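Local coordinates for protein eukaryotic peptide chain release factor GTP-binding subunit (Schizosaccharomyces pombe, PDB 1R5B) that belongs to the translational GTP-binding proteins related to elongation factor Tu, as the GTP-binding subunit of the eukaryotic peptide chain release factor, at residues F116-R121 with L257-M263; A272-P277 with Y442-G446. The contacts are given in a common frame with arbitrary orientation. Residues are numbered along the deposited sequence.

Contact 1 lies within the GTP-binding domain, where a beta-hairpin turn meets helix 256-262; contact 2 joins the two beta-domains that follow it. Their centres are 20 Å apart and their nearest atoms about 6 Å. In sequence, the chain leaves the helix of contact 1, passes helix 267-270 and enters the first strand of the second domain at contact 2. A second tie runs through 40-42: Lys41 and Glu42 bind the contact 1 hairpin, and Gln443 of contact 2 weakly hydrogen-bonds Gly40 O. Helix 56-66, whose first turn completes a probable P-loop, packs against contact 1. Contact 1 is largely polar; contact 2 is apolar packing with one CH-pi contact, without hydrogen bonds.

Contact 1: F116-R121 with L257-M263; sequences FETEHR and LEYLDSM
Asp261 OD1 accepts two hairpin hydrogen bonds, from Thr118 OG1 at 2.6 Å and from His120 N at 3.0 Å; Asp261 has a t chi1, Thr118 a p chi1. Beyond it, Arg121, extended as m, t, t, turns the edge of its guanidinium to carbonyls at the C-terminal end of helix 256-262 and just beyond: Arg121 NH1 donates to Leu260 O (2.9 Å) and Met263 O (2.7 Å), and Arg121 NH2 to Met263 O (2.7 Å). Arg121 thereby satisfies carbonyls where the helix unwinds, Met263 being first to leave helical angles. Residues 118-121 form the turn between strands 115-117 and 121-125: Glu119 and His120 have type I turn angles, and Thr118 N bonds to Arg121 O at 3.0 Å. The nearest CA pair is Thr118 and Asp261, 6.0 Å apart. Outward, Thr118 CG2 lies 3.8 Å from Leu257 O. The Phe116 ring (p) packs with CE1 3.5 Å from Leu257 CD2 and CZ 4.3 Å from Leu260 CD2. The helix packs over a face of the G-domain sheet near its 115-117 end: Phe116 stacks on Phe123, Leu260 touches Phe123 and Ile46, Arg121 NE pairs with Glu42, and Phe116 and Leu257 both meet Ile63 of helix 56-66.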
loop_
_atom_site.group_PDB
_atom_site.type_symbol
_atom_site.label_atom_id
_atom_site.label_comp_id
_atom_site.label_asym_id
_atom_site.label_seq_id
_atom_site.Cartn_x
_atom_site.Cartn_y
_atom_site.Cartn_z
ATOM N N PHE A 116 -7.668 -0.570 12.834
ATOM C CA PHE A 116 -6.438 -0.612 13.610
ATOM C C PHE A 116 -5.247 -0.144 12.784
ATOM O O PHE A 116 -5.324 -0.076 11.571
ATOM C CB PHE A 116 -6.194 -2.017 14.138
ATOM C CG PHE A 116 -5.943 -3.044 13.070
ATOM C CD1 PHE A 116 -4.647 -3.362 12.688
ATOM C CD2 PHE A 116 -6.995 -3.700 12.463
ATOM C CE1 PHE A 116 -4.400 -4.314 11.721
ATOM C CE2 PHE A 116 -6.757 -4.657 11.483
ATOM C CZ PHE A 116 -5.452 -4.965 11.113
ATOM N N GLU A 117 -4.137 0.169 13.443
ATOM C CA GLU A 117 -2.989 0.746 12.750
ATOM C C GLU A 117 -1.696 0.008 12.994
ATOM O O GLU A 117 -1.472 -0.562 14.052
ATOM C CB GLU A 117 -2.781 2.209 13.147
ATOM C CG GLU A 117 -3.991 3.097 12.938
ATOM C CD GLU A 117 -3.629 4.573 12.925
ATOM O OE1 GLU A 117 -2.505 4.911 13.344
ATOM O OE2 GLU A 117 -4.462 5.395 12.495
ATOM N N THR A 118 -0.866 0.025 11.964
ATOM C CA THR A 118 0.540 -0.329 12.021
ATOM C C THR A 118 1.307 0.948 11.689
ATOM O O THR A 118 0.694 2.009 11.548
ATOM C CB THR A 118 0.828 -1.405 10.976
ATOM O OG1 THR A 118 0.447 -0.940 9.659
ATOM C CG2 THR A 118 -0.030 -2.644 11.241
ATOM N N GLU A 119 2.628 0.851 11.528
ATOM C CA GLU A 119 3.464 2.042 11.354
ATOM C C GLU A 119 3.043 2.830 10.115
ATOM O O GLU A 119 2.912 4.046 10.176
ATOM C CB GLU A 119 4.948 1.664 11.273
ATOM C CG GLU A 119 5.922 2.835 11.378
ATOM C CD GLU A 119 7.358 2.483 10.983
ATOM O OE1 GLU A 119 8.231 3.389 10.968
ATOM O OE2 GLU A 119 7.628 1.297 10.690
ATOM N N HIS A 120 2.794 2.137 9.002
ATOM C CA HIS A 120 2.509 2.809 7.737
ATOM C C HIS A 120 1.047 2.783 7.297
ATOM O O HIS A 120 0.700 3.480 6.348
ATOM C CB HIS A 120 3.362 2.202 6.625
ATOM C CG HIS A 120 4.831 2.213 6.914
ATOM N ND1 HIS A 120 5.572 3.376 6.968
ATOM C CD2 HIS A 120 5.700 1.202 7.144
ATOM C CE1 HIS A 120 6.832 3.079 7.234
ATOM N NE2 HIS A 120 6.938 1.766 7.338
ATOM N N ARG A 121 0.194 1.994 7.951
ATOM C CA ARG A 121 -1.160 1.765 7.428
ATOM C C ARG A 121 -2.283 1.814 8.454
ATOM O O ARG A 121 -2.085 1.484 9.622
ATOM C CB ARG A 121 -1.221 0.410 6.730
ATOM C CG ARG A 121 -0.501 0.375 5.406
ATOM C CD ARG A 121 -0.404 -1.013 4.766
ATOM N NE ARG A 121 0.202 -0.921 3.450
ATOM C CZ ARG A 121 0.622 -1.946 2.722
ATOM N NH1 ARG A 121 0.505 -3.201 3.151
ATOM N NH2 ARG A 121 1.158 -1.701 1.539
ATOM N N LEU A 257 1.106 -8.567 11.973
ATOM C CA LEU A 257 1.008 -7.129 11.722
ATOM C C LEU A 257 2.213 -6.596 10.948
ATOM O O LEU A 257 2.085 -5.673 10.160
ATOM C CB LEU A 257 0.832 -6.340 13.020
ATOM C CG LEU A 257 -0.520 -6.527 13.735
ATOM C CD1 LEU A 257 -0.562 -5.630 14.936
ATOM C CD2 LEU A 257 -1.698 -6.237 12.844
ATOM N N GLU A 258 3.373 -7.193 11.171
ATOM C CA GLU A 258 4.580 -6.790 10.479
ATOM C C GLU A 258 4.447 -7.090 8.985
ATOM O O GLU A 258 4.846 -6.301 8.146
ATOM C CB GLU A 258 5.756 -7.555 11.070
ATOM C CG GLU A 258 7.108 -7.267 10.457
ATOM C CD GLU A 258 8.206 -8.096 11.096
ATOM O OE1 GLU A 258 7.996 -8.623 12.217
ATOM O OE2 GLU A 258 9.280 -8.221 10.467
ATOM N N TYR A 259 3.890 -8.248 8.673
ATOM C CA TYR A 259 3.625 -8.648 7.302
ATOM C C TYR A 259 2.517 -7.783 6.654
ATOM O O TYR A 259 2.648 -7.364 5.506
ATOM C CB TYR A 259 3.237 -10.131 7.252
ATOM C CG TYR A 259 2.922 -10.563 5.866
ATOM C CD1 TYR A 259 3.948 -10.844 4.962
ATOM C CD2 TYR A 259 1.608 -10.631 5.420
ATOM C CE1 TYR A 259 3.669 -11.211 3.661
ATOM C CE2 TYR A 259 1.323 -10.991 4.105
ATOM C CZ TYR A 259 2.354 -11.271 3.241
ATOM O OH TYR A 259 2.084 -11.626 1.955
ATOM N N LEU A 260 1.431 -7.543 7.383
ATOM C CA LEU A 260 0.329 -6.702 6.902
ATOM C C LEU A 260 0.816 -5.277 6.577
ATOM O O LEU A 260 0.330 -4.638 5.649
ATOM C CB LEU A 260 -0.774 -6.623 7.954
ATOM C CG LEU A 260 -2.080 -7.426 7.814
ATOM C CD1 LEU A 260 -1.911 -8.692 7.029
ATOM C CD2 LEU A 260 -2.679 -7.703 9.209
ATOM N N ASP A 261 1.805 -4.808 7.334
ATOM C CA ASP A 261 2.311 -3.460 7.179
ATOM C C ASP A 261 3.052 -3.225 5.865
ATOM O O ASP A 261 2.861 -2.202 5.240
ATOM C CB ASP A 261 3.226 -3.099 8.354
ATOM C CG ASP A 261 3.625 -1.645 8.339
ATOM O OD1 ASP A 261 2.739 -0.791 8.502
ATOM O OD2 ASP A 261 4.797 -1.258 8.162
ATOM N N SER A 262 3.905 -4.156 5.467
ATOM C CA SER A 262 4.762 -3.969 4.287
ATOM C C SER A 262 4.306 -4.786 3.060
ATOM O O SER A 262 4.898 -4.683 1.996
ATOM C CB SER A 262 6.209 -4.324 4.642
ATOM O OG SER A 262 6.276 -5.641 5.156
ATOM N N MET A 263 3.266 -5.598 3.250
ATOM C CA MET A 263 2.536 -6.302 2.189
ATOM C C MET A 263 2.326 -5.422 0.977
ATOM O O MET A 263 1.842 -4.315 1.062
ATOM C CB MET A 263 1.112 -6.600 2.672
ATOM C CG MET A 263 0.793 -7.980 2.792
ATOM S SD MET A 263 -0.904 -8.169 3.216
ATOM C CE MET A 263 -1.301 -9.172 1.803
#

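Contact 2: A272-P277 with Y442-G446; sequences APFIMP and YQYMG
Residues 272-277 run extended, first as a loop with polyproline-like angles at Ala272, Pro273 and Phe274, then as the start of strand 275-283. Facing them, Tyr442 is itself extended (phi/psi -141/99) and leads into a short, weakly bonded helical turn over 443-446. Here Met445 N donates to Tyr442 O at 2.9 Å and Gly446 N to Gln443 O at 3.0 Å, with a weak bond from Gly446 N to Tyr442 O at 3.2 Å. The backbones stay well apart: the nearest CA pair, Pro277 and Met445, is separated by 8.4 Å, and no hydrogen bond crosses. Side chains fill the gap, burying 247 Å² in all. This is an interface between domains: strand 275-283 opens the antiparallel beta-domain after the G domain, whereas 442-446 precedes strand 447-451 of the third domain, the three-domain plan of elongation factor Tu relatives. Ile275 (m, t) stands between two partners. Its CD1 makes a CH-pi contact over the face of the Tyr442 ring, 4.0 Å from the centroid and 6° off the normal, and Ile275 CG2 lies 3.9 Å from Met445 SD. Tyr442, with chi1 m, carries its hydroxyl to the loop, Tyr442 OH being 3.8 Å from Ala272 CB and 4.0 Å from Pro273 CD. Met445 curls through m, m, m so that Met445 SD also packs 3.5 Å from Pro277 CG. The CA-to-CB bond of Met276 points away from 442-446, and its side chain touches Val335 and Leu337 of its own domain, while Tyr444 makes a cation-pi contact with Lys292.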
loop_
_atom_site.group_PDB
_atom_site.type_symbol
_atom_site.label_atom_id
_atom_site.label_comp_id
_atom_site.label_asym_id
_atom_site.label_seq_id
_atom_site.Cartn_x
_atom_site.Cartn_y
_atom_site.Cartn_z
ATOM N N ALA A 272 -6.464 -1.553 -9.867
ATOM C CA ALA A 272 -6.525 -0.199 -10.354
ATOM C C ALA A 272 -5.762 -0.097 -11.672
ATOM O O ALA A 272 -4.939 -0.957 -11.993
ATOM C CB ALA A 272 -5.893 0.744 -9.329
ATOM N N PRO A 273 -5.987 0.976 -12.415
ATOM C CA PRO A 273 -5.200 1.225 -13.639
ATOM C C PRO A 273 -3.702 1.261 -13.359
ATOM O O PRO A 273 -3.295 1.785 -12.331
ATOM C CB PRO A 273 -5.673 2.610 -14.091
ATOM C CG PRO A 273 -7.020 2.807 -13.432
ATOM C CD PRO A 273 -6.969 2.045 -12.140
ATOM N N PHE A 274 -2.900 0.716 -14.260
ATOM C CA PHE A 274 -1.443 0.709 -14.139
ATOM C C PHE A 274 -0.912 2.144 -14.043
ATOM O O PHE A 274 -1.336 3.027 -14.800
ATOM C CB PHE A 274 -0.846 -0.016 -15.356
ATOM C CG PHE A 274 0.672 -0.077 -15.388
ATOM C CD1 PHE A 274 1.380 -0.807 -14.447
ATOM C CD2 PHE A 274 1.382 0.550 -16.405
ATOM C CE1 PHE A 274 2.784 -0.881 -14.492
ATOM C CE2 PHE A 274 2.787 0.469 -16.461
ATOM C CZ PHE A 274 3.480 -0.238 -15.503
ATOM N N ILE A 275 -0.009 2.362 -13.095
ATOM C CA ILE A 275 0.713 3.616 -12.938
ATOM C C ILE A 275 2.151 3.312 -12.518
ATOM O O ILE A 275 2.358 2.633 -11.530
ATOM C CB ILE A 275 0.062 4.480 -11.857
ATOM C CG1 ILE A 275 -1.409 4.774 -12.216
ATOM C CG2 ILE A 275 0.880 5.778 -11.678
ATOM C CD1 ILE A 275 -2.195 5.495 -11.138
ATOM N N MET A 276 3.132 3.810 -13.268
ATOM C CA MET A 276 4.554 3.640 -12.941
ATOM C C MET A 276 5.319 4.873 -13.398
ATOM O O MET A 276 5.595 5.008 -14.583
ATOM C CB MET A 276 5.173 2.403 -13.617
ATOM C CG MET A 276 6.650 2.198 -13.240
ATOM S SD MET A 276 7.634 1.124 -14.278
ATOM C CE MET A 276 8.142 2.165 -15.412
ATOM N N PRO A 277 5.660 5.764 -12.472
ATOM C CA PRO A 277 6.581 6.863 -12.775
ATOM C C PRO A 277 7.930 6.335 -13.249
ATOM O O PRO A 277 8.420 5.347 -12.710
ATOM C CB PRO A 277 6.729 7.581 -11.431
ATOM C CG PRO A 277 5.516 7.176 -10.634
ATOM C CD PRO A 277 5.181 5.803 -11.079
ATOM N N TYR A 442 -3.544 7.869 -4.540
ATOM C CA TYR A 442 -2.262 7.217 -4.761
ATOM C C TYR A 442 -1.164 8.089 -4.130
ATOM O O TYR A 442 -0.707 9.074 -4.717
ATOM C CB TYR A 442 -2.008 7.016 -6.263
ATOM C CG TYR A 442 -3.144 6.359 -7.020
ATOM C CD1 TYR A 442 -4.132 7.116 -7.623
ATOM C CD2 TYR A 442 -3.220 4.982 -7.141
ATOM C CE1 TYR A 442 -5.180 6.521 -8.311
ATOM C CE2 TYR A 442 -4.263 4.379 -7.813
ATOM C CZ TYR A 442 -5.234 5.149 -8.397
ATOM O OH TYR A 442 -6.269 4.544 -9.054
ATOM N N GLN A 443 -0.748 7.714 -2.929
ATOM C CA GLN A 443 0.171 8.513 -2.115
ATOM C C GLN A 443 1.388 9.071 -2.858
ATOM O O GLN A 443 1.564 10.286 -2.890
ATOM C CB GLN A 443 0.614 7.715 -0.886
ATOM C CG GLN A 443 -0.500 7.532 0.135
ATOM C CD GLN A 443 0.014 7.073 1.491
ATOM O OE1 GLN A 443 1.033 6.381 1.559
ATOM N NE2 GLN A 443 -0.691 7.444 2.570
ATOM N N TYR A 444 2.209 8.213 -3.460
ATOM C CA TYR A 444 3.435 8.663 -4.123
ATOM C C TYR A 444 3.165 9.488 -5.376
ATOM O O TYR A 444 4.073 10.146 -5.868
ATOM C CB TYR A 444 4.377 7.495 -4.443
ATOM C CG TYR A 444 4.996 6.880 -3.190
ATOM C CD1 TYR A 444 4.296 5.928 -2.427
ATOM C CD2 TYR A 444 6.274 7.253 -2.750
ATOM C CE1 TYR A 444 4.849 5.368 -1.272
ATOM C CE2 TYR A 444 6.835 6.692 -1.576
ATOM C CZ TYR A 444 6.117 5.757 -0.850
ATOM O OH TYR A 444 6.671 5.204 0.296
ATOM N N MET A 445 1.937 9.453 -5.890
ATOM C CA MET A 445 1.554 10.296 -7.023
ATOM C C MET A 445 1.061 11.687 -6.591
ATOM O O MET A 445 0.910 12.582 -7.430
ATOM C CB MET A 445 0.478 9.612 -7.878
ATOM C CG MET A 445 0.892 8.267 -8.487
ATOM S SD MET A 445 2.525 8.192 -9.142
ATOM C CE MET A 445 2.324 9.161 -10.479
ATOM N N GLY A 446 0.808 11.860 -5.295
ATOM C CA GLY A 446 0.385 13.143 -4.752
ATOM C C GLY A 446 1.306 13.765 -3.709
ATOM O O GLY A 446 0.965 14.789 -3.146
#